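Local coordinates for protein soluble lytic murein transglycosylase (Pseudomonas aeruginosa, PDB 5OHU) that cleaves peptidoglycan glycan strands as a lytic transglycosylase, taking part in both exolytic and endolytic turnover of the bacterial cell wall, at residues L593-W598 with H635-D640; T340-Y345 with D373-L378. All coordinates share one frame; numbering follows the deposited sequence.

Overall arrangement
From the N terminus the chain runs through a long series of helices before reaching contact 2, which closes the loop of 27 residues that holds helix 360-368 by bringing the starts of helices 341-354 and 374-383 together. Contact 1 opens later, within the transglycosylase SLT domain, and pairs strand 593-594 with strand 638-639 near the C-terminal end, closing an excursion that contains helix 605-624. The contacts follow in series, neither nested nor crossed; the centres of contact 1 and contact 2 lie about 17 Å apart. They touch directly: Asp596 of contact 1 probably hydrogen-bonds Tyr345 of contact 2, and Leu378 packs on Phe595 and Asp596, joining the earlier helices to the SLT domain.

Contact 1 (L593-W598 with H635-D640); sequences LAFDVW and HERYFD
A two-stranded antiparallel sheet, whose strand 593-594 runs straight into helix 595-600, joins 593-598 to the C-terminal segment 635-640. Leu593 and Phe639 form its hydrogen-bonded pair through two weak bonds, Leu593 N to Phe639 O and Phe639 N to Leu593 O, both 3.4 Å long. Leu593 O also receives a CA-H contact from Tyr638. Ala594 and Tyr638 form the adjoining non-hydrogen-bonded pair, and on their face of the sheet Ala594 CB lies 4.1 Å from Tyr638 CE1.

Where strand gives way to helix, Phe595 N donates to Arg637 O at 2.9 Å, approaching from above the carbonyl plane. The same oxygen lies at the edge of the Phe595 ring, 3.5 Å from CD1. Thus one carbonyl both takes up an N-H of the first helical turn and borders the ring of that residue. Ala594, the N-cap residue, accepts Trp598 N through its backbone oxygen.

Phe639 carries the aromatic part of the contact. Its CG sits between the backbone N and the carbonyl carbon (chi1 38°), and the ring points its edge at the five-membered ring of the Trp598 indole in a T-shaped stack, planes 79° apart. Phe639 CE1 stands over the indole face, 3.6 Å from Trp598 CG, while on the other side of the ring tip Phe639 CE2 reaches Phe595 CB at 3.8 Å. Trp598 NE1 is satisfied by Trp586 O.

Salt bridges carry the contact outward, from Arg637 to Asp381 and from Glu636 to Arg569. Helix 569-578 packs against Trp598 and Phe639 through Leu571, whereas helix 374-383 meets Phe595 and Arg637 through Arg382.

Contact 2 (T340-Y345 with D373-L378); sequences TSRWRY and DFYGFL
Ser341 OG donates to Asp373 OD2 at 2.8 Å, meeting the syn lone pair of the carboxylate. The other oxygen, Asp373 OD1, accepts Gly376 N at 3.2 Å on its anti side, tilted out of the carboxylate plane, so one carboxylate both caps its own helix and takes a bond from the neighbouring one. Thr340 OG1 caps the partner helix by accepting Trp343 N and is also hydrogen-bonded to Leu337 O.

Arg342 and Tyr375 supply the second bond between the segments. Arg342 NE donates to Tyr375 OH at 3.0 Å, nearly in the guanidinium plane and with an N-H...O angle of 158°, while NH1 forms a salt bridge with Glu311. The phenol oxygen also hydrogen-bonds Glu600 and Gln612, which gives it three polar partners.

These bonds join the first turns of helices 341-354 and 374-383, which run in the same general direction; the axes of 341-345 and 374-378 approach to 9.0 Å at 23°. Between them the Tyr375 ring lies flat against Arg342: CA is 3.5 Å from the ring centroid in a CH-pi contact, and CB touches CE2. Phe374 covers the opposite face.

One turn further on, Leu378 lies over one face of the Tyr345 ring, with Leu378 CB 3.5 Å from Tyr345 CE1 and CD1 in CH-pi contact. Tyr345 OH is hydrogen-bonded to Asp596 OD2 and to Arg382 NE.

Contact 1 (L593-W598 with H635-D640)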
# COMPACT_ATOMS: atom_id res chain seq x y z
N LEU A 593 1.83 13.88 27.61
CA LEU A 593 1.18 12.86 26.80
C LEU A 593 2.03 11.59 26.82
O LEU A 593 3.24 11.65 26.63
CB LEU A 593 0.99 13.37 25.37
CG LEU A 593 0.16 12.48 24.44
CD1 LEU A 593 -1.22 12.31 25.03
CD2 LEU A 593 0.07 13.09 23.05
N ALA A 594 1.41 10.46 27.09
CA ALA A 594 2.16 9.21 27.10
C ALA A 594 2.54 8.81 25.68
O ALA A 594 1.80 9.07 24.73
CB ALA A 594 1.34 8.10 27.77
N PHE A 595 3.70 8.18 25.55
CA PHE A 595 4.23 7.83 24.23
C PHE A 595 3.31 6.86 23.47
O PHE A 595 3.20 6.96 22.24
CB PHE A 595 5.62 7.21 24.38
CG PHE A 595 5.58 5.78 24.80
CD1 PHE A 595 5.37 5.44 26.13
CD2 PHE A 595 5.69 4.76 23.86
CE1 PHE A 595 5.32 4.11 26.52
CE2 PHE A 595 5.63 3.42 24.24
CZ PHE A 595 5.44 3.09 25.58
N ASP A 596 2.67 5.91 24.15
CA ASP A 596 1.85 4.96 23.41
C ASP A 596 0.54 5.60 22.92
O ASP A 596 0.08 5.28 21.82
CB ASP A 596 1.58 3.70 24.26
CG ASP A 596 0.94 4.00 25.60
OD1 ASP A 596 0.79 5.19 25.95
OD2 ASP A 596 0.59 3.04 26.32
N VAL A 597 -0.03 6.53 23.69
CA VAL A 597 -1.17 7.30 23.19
C VAL A 597 -0.77 8.14 21.98
O VAL A 597 -1.49 8.19 20.97
CB VAL A 597 -1.76 8.18 24.31
CG1 VAL A 597 -2.84 9.13 23.73
CG2 VAL A 597 -2.36 7.33 25.43
N TRP A 598 0.37 8.82 22.07
CA TRP A 598 0.80 9.67 20.96
C TRP A 598 0.97 8.86 19.68
O TRP A 598 0.49 9.27 18.62
CB TRP A 598 2.10 10.40 21.28
CG TRP A 598 2.43 11.41 20.19
CD1 TRP A 598 1.91 12.68 20.07
CD2 TRP A 598 3.30 11.22 19.06
NE1 TRP A 598 2.43 13.29 18.95
CE2 TRP A 598 3.29 12.42 18.32
CE3 TRP A 598 4.12 10.17 18.63
CZ2 TRP A 598 4.04 12.59 17.17
CZ3 TRP A 598 4.87 10.34 17.48
CH2 TRP A 598 4.82 11.54 16.76
N HIS A 635 13.59 8.33 28.88
CA HIS A 635 13.35 9.73 28.55
C HIS A 635 12.32 9.91 27.44
O HIS A 635 11.96 11.05 27.15
CB HIS A 635 14.64 10.44 28.15
CG HIS A 635 15.17 10.04 26.81
ND1 HIS A 635 15.95 8.91 26.62
CD2 HIS A 635 15.09 10.65 25.61
CE1 HIS A 635 16.31 8.83 25.35
NE2 HIS A 635 15.80 9.88 24.71
N GLU A 636 11.85 8.82 26.83
CA GLU A 636 10.88 8.89 25.74
C GLU A 636 9.45 8.63 26.18
O GLU A 636 8.53 8.86 25.39
CB GLU A 636 11.27 7.87 24.65
CG GLU A 636 12.64 8.10 24.04
CD GLU A 636 13.10 6.95 23.14
OE1 GLU A 636 13.93 7.21 22.23
OE2 GLU A 636 12.63 5.79 23.36
N ARG A 637 9.22 8.18 27.42
CA ARG A 637 7.90 7.69 27.79
C ARG A 637 6.85 8.81 27.86
O ARG A 637 5.65 8.53 27.73
CB ARG A 637 7.99 6.94 29.12
CG ARG A 637 9.07 5.87 29.09
CD ARG A 637 9.07 4.96 30.31
NE ARG A 637 7.89 4.13 30.32
CZ ARG A 637 7.86 2.84 29.98
NH1 ARG A 637 8.96 2.22 29.61
NH2 ARG A 637 6.71 2.18 30.02
N TYR A 638 7.26 10.06 28.11
CA TYR A 638 6.38 11.22 28.07
C TYR A 638 7.06 12.34 27.31
O TYR A 638 8.29 12.46 27.32
CB TYR A 638 6.04 11.79 29.45
CG TYR A 638 5.20 10.93 30.34
CD1 TYR A 638 3.83 10.86 30.16
CD2 TYR A 638 5.77 10.20 31.38
CE1 TYR A 638 3.05 10.06 30.97
CE2 TYR A 638 5.00 9.41 32.20
CZ TYR A 638 3.63 9.36 31.99
OH TYR A 638 2.82 8.58 32.79
N PHE A 639 6.25 13.18 26.67
CA PHE A 639 6.75 14.38 26.02
C PHE A 639 5.61 15.37 25.80
O PHE A 639 4.44 14.98 25.71
CB PHE A 639 7.46 14.06 24.69
CG PHE A 639 6.82 12.97 23.87
CD1 PHE A 639 5.80 13.26 22.99
CD2 PHE A 639 7.29 11.67 23.95
CE1 PHE A 639 5.24 12.27 22.21
CE2 PHE A 639 6.73 10.68 23.18
CZ PHE A 639 5.70 10.98 22.31
N ASP A 640 5.98 16.64 25.75
CA ASP A 640 5.09 17.79 25.78
C ASP A 640 5.28 18.62 24.51
O ASP A 640 6.12 18.31 23.67
CB ASP A 640 5.35 18.67 27.01
CG ASP A 640 4.90 18.04 28.32
OD1 ASP A 640 5.02 16.80 28.48
OD2 ASP A 640 4.44 18.79 29.21

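Contact 2 (T340-Y345 with D373-L378)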
# COMPACT_ATOMS: atom_id res chain seq x y z
N THR A 340 -7.29 -8.14 17.14
CA THR A 340 -5.97 -7.59 16.87
C THR A 340 -5.20 -7.34 18.16
O THR A 340 -5.76 -7.04 19.22
CB THR A 340 -6.08 -6.29 16.11
OG1 THR A 340 -6.66 -5.30 16.97
CG2 THR A 340 -6.95 -6.50 14.86
N SER A 341 -3.88 -7.43 18.05
CA SER A 341 -3.03 -7.09 19.18
C SER A 341 -3.21 -5.64 19.60
O SER A 341 -3.10 -5.32 20.78
CB SER A 341 -1.57 -7.35 18.83
OG SER A 341 -1.26 -6.74 17.59
N ARG A 342 -3.52 -4.75 18.65
CA ARG A 342 -3.77 -3.35 18.95
C ARG A 342 -4.89 -3.18 19.98
O ARG A 342 -4.71 -2.55 21.04
CB ARG A 342 -4.11 -2.59 17.67
CG ARG A 342 -4.57 -1.16 17.94
CD ARG A 342 -4.97 -0.46 16.68
NE ARG A 342 -3.83 -0.34 15.77
CZ ARG A 342 -3.90 -0.68 14.48
NH1 ARG A 342 -5.04 -1.16 14.00
NH2 ARG A 342 -2.84 -0.54 13.71
N TRP A 343 -6.07 -3.72 19.70
CA TRP A 343 -7.17 -3.43 20.61
C TRP A 343 -7.18 -4.35 21.82
O TRP A 343 -7.76 -3.98 22.84
CB TRP A 343 -8.50 -3.46 19.86
CG TRP A 343 -8.47 -2.38 18.84
CD1 TRP A 343 -8.48 -2.52 17.47
CD2 TRP A 343 -8.29 -0.99 19.11
NE1 TRP A 343 -8.35 -1.28 16.88
CE2 TRP A 343 -8.24 -0.33 17.86
CE3 TRP A 343 -8.20 -0.23 20.28
CZ2 TRP A 343 -8.09 1.05 17.76
CZ3 TRP A 343 -8.04 1.13 20.18
CH2 TRP A 343 -7.99 1.76 18.93
N ARG A 344 -6.51 -5.51 21.75
CA ARG A 344 -6.25 -6.24 22.99
C ARG A 344 -5.34 -5.42 23.89
O ARG A 344 -5.57 -5.34 25.11
CB ARG A 344 -5.63 -7.61 22.69
CG ARG A 344 -6.63 -8.64 22.15
CD ARG A 344 -6.01 -10.03 22.03
NE ARG A 344 -5.29 -10.12 20.77
CZ ARG A 344 -4.18 -10.83 20.56
NH1 ARG A 344 -3.64 -11.52 21.55
NH2 ARG A 344 -3.63 -10.83 19.35
N TYR A 345 -4.33 -4.78 23.31
CA TYR A 345 -3.48 -3.93 24.13
C TYR A 345 -4.28 -2.77 24.72
O TYR A 345 -4.19 -2.50 25.92
CB TYR A 345 -2.28 -3.39 23.34
CG TYR A 345 -1.52 -2.38 24.18
CD1 TYR A 345 -0.68 -2.81 25.22
CD2 TYR A 345 -1.68 -1.00 23.96
CE1 TYR A 345 -0.01 -1.90 26.03
CE2 TYR A 345 -1.01 -0.08 24.75
CZ TYR A 345 -0.18 -0.54 25.78
OH TYR A 345 0.49 0.37 26.57
N ASP A 373 4.85 -8.59 17.92
CA ASP A 373 4.80 -7.31 17.24
C ASP A 373 4.87 -6.17 18.26
O ASP A 373 5.11 -6.38 19.45
CB ASP A 373 3.57 -7.22 16.35
CG ASP A 373 2.27 -7.09 17.12
OD1 ASP A 373 2.24 -7.37 18.34
OD2 ASP A 373 1.27 -6.71 16.50
N PHE A 374 4.64 -4.94 17.77
CA PHE A 374 4.77 -3.75 18.60
C PHE A 374 3.90 -3.82 19.85
O PHE A 374 4.36 -3.50 20.95
CB PHE A 374 4.43 -2.51 17.76
CG PHE A 374 4.33 -1.22 18.56
CD1 PHE A 374 5.50 -0.54 18.93
CD2 PHE A 374 3.10 -0.72 18.96
CE1 PHE A 374 5.46 0.64 19.66
CE2 PHE A 374 3.04 0.48 19.69
CZ PHE A 374 4.23 1.15 20.05
N TYR A 375 2.63 -4.23 19.71
CA TYR A 375 1.75 -4.26 20.87
C TYR A 375 2.09 -5.39 21.85
O TYR A 375 1.77 -5.28 23.04
CB TYR A 375 0.29 -4.37 20.40
CG TYR A 375 -0.16 -3.16 19.60
CD1 TYR A 375 -0.45 -1.95 20.23
CD2 TYR A 375 -0.28 -3.22 18.20
CE1 TYR A 375 -0.84 -0.82 19.51
CE2 TYR A 375 -0.67 -2.10 17.47
CZ TYR A 375 -0.97 -0.91 18.13
OH TYR A 375 -1.36 0.19 17.40
N GLY A 376 2.71 -6.48 21.38
CA GLY A 376 3.23 -7.46 22.32
C GLY A 376 4.37 -6.91 23.16
O GLY A 376 4.44 -7.16 24.36
N PHE A 377 5.27 -6.14 22.55
CA PHE A 377 6.30 -5.44 23.31
C PHE A 377 5.70 -4.51 24.35
O PHE A 377 6.12 -4.50 25.51
CB PHE A 377 7.23 -4.67 22.36
CG PHE A 377 8.14 -5.54 21.54
CD1 PHE A 377 9.11 -6.33 22.16
CD2 PHE A 377 8.04 -5.58 20.17
CE1 PHE A 377 9.97 -7.14 21.39
CE2 PHE A 377 8.86 -6.37 19.40
CZ PHE A 377 9.83 -7.15 20.00
N LEU A 378 4.69 -3.71 23.94
CA LEU A 378 4.04 -2.81 24.89
C LEU A 378 3.43 -3.57 26.06
O LEU A 378 3.58 -3.17 27.21
CB LEU A 378 2.96 -1.99 24.19
CG LEU A 378 3.34 -0.87 23.22
CD1 LEU A 378 2.20 0.13 23.21
CD2 LEU A 378 4.67 -0.17 23.59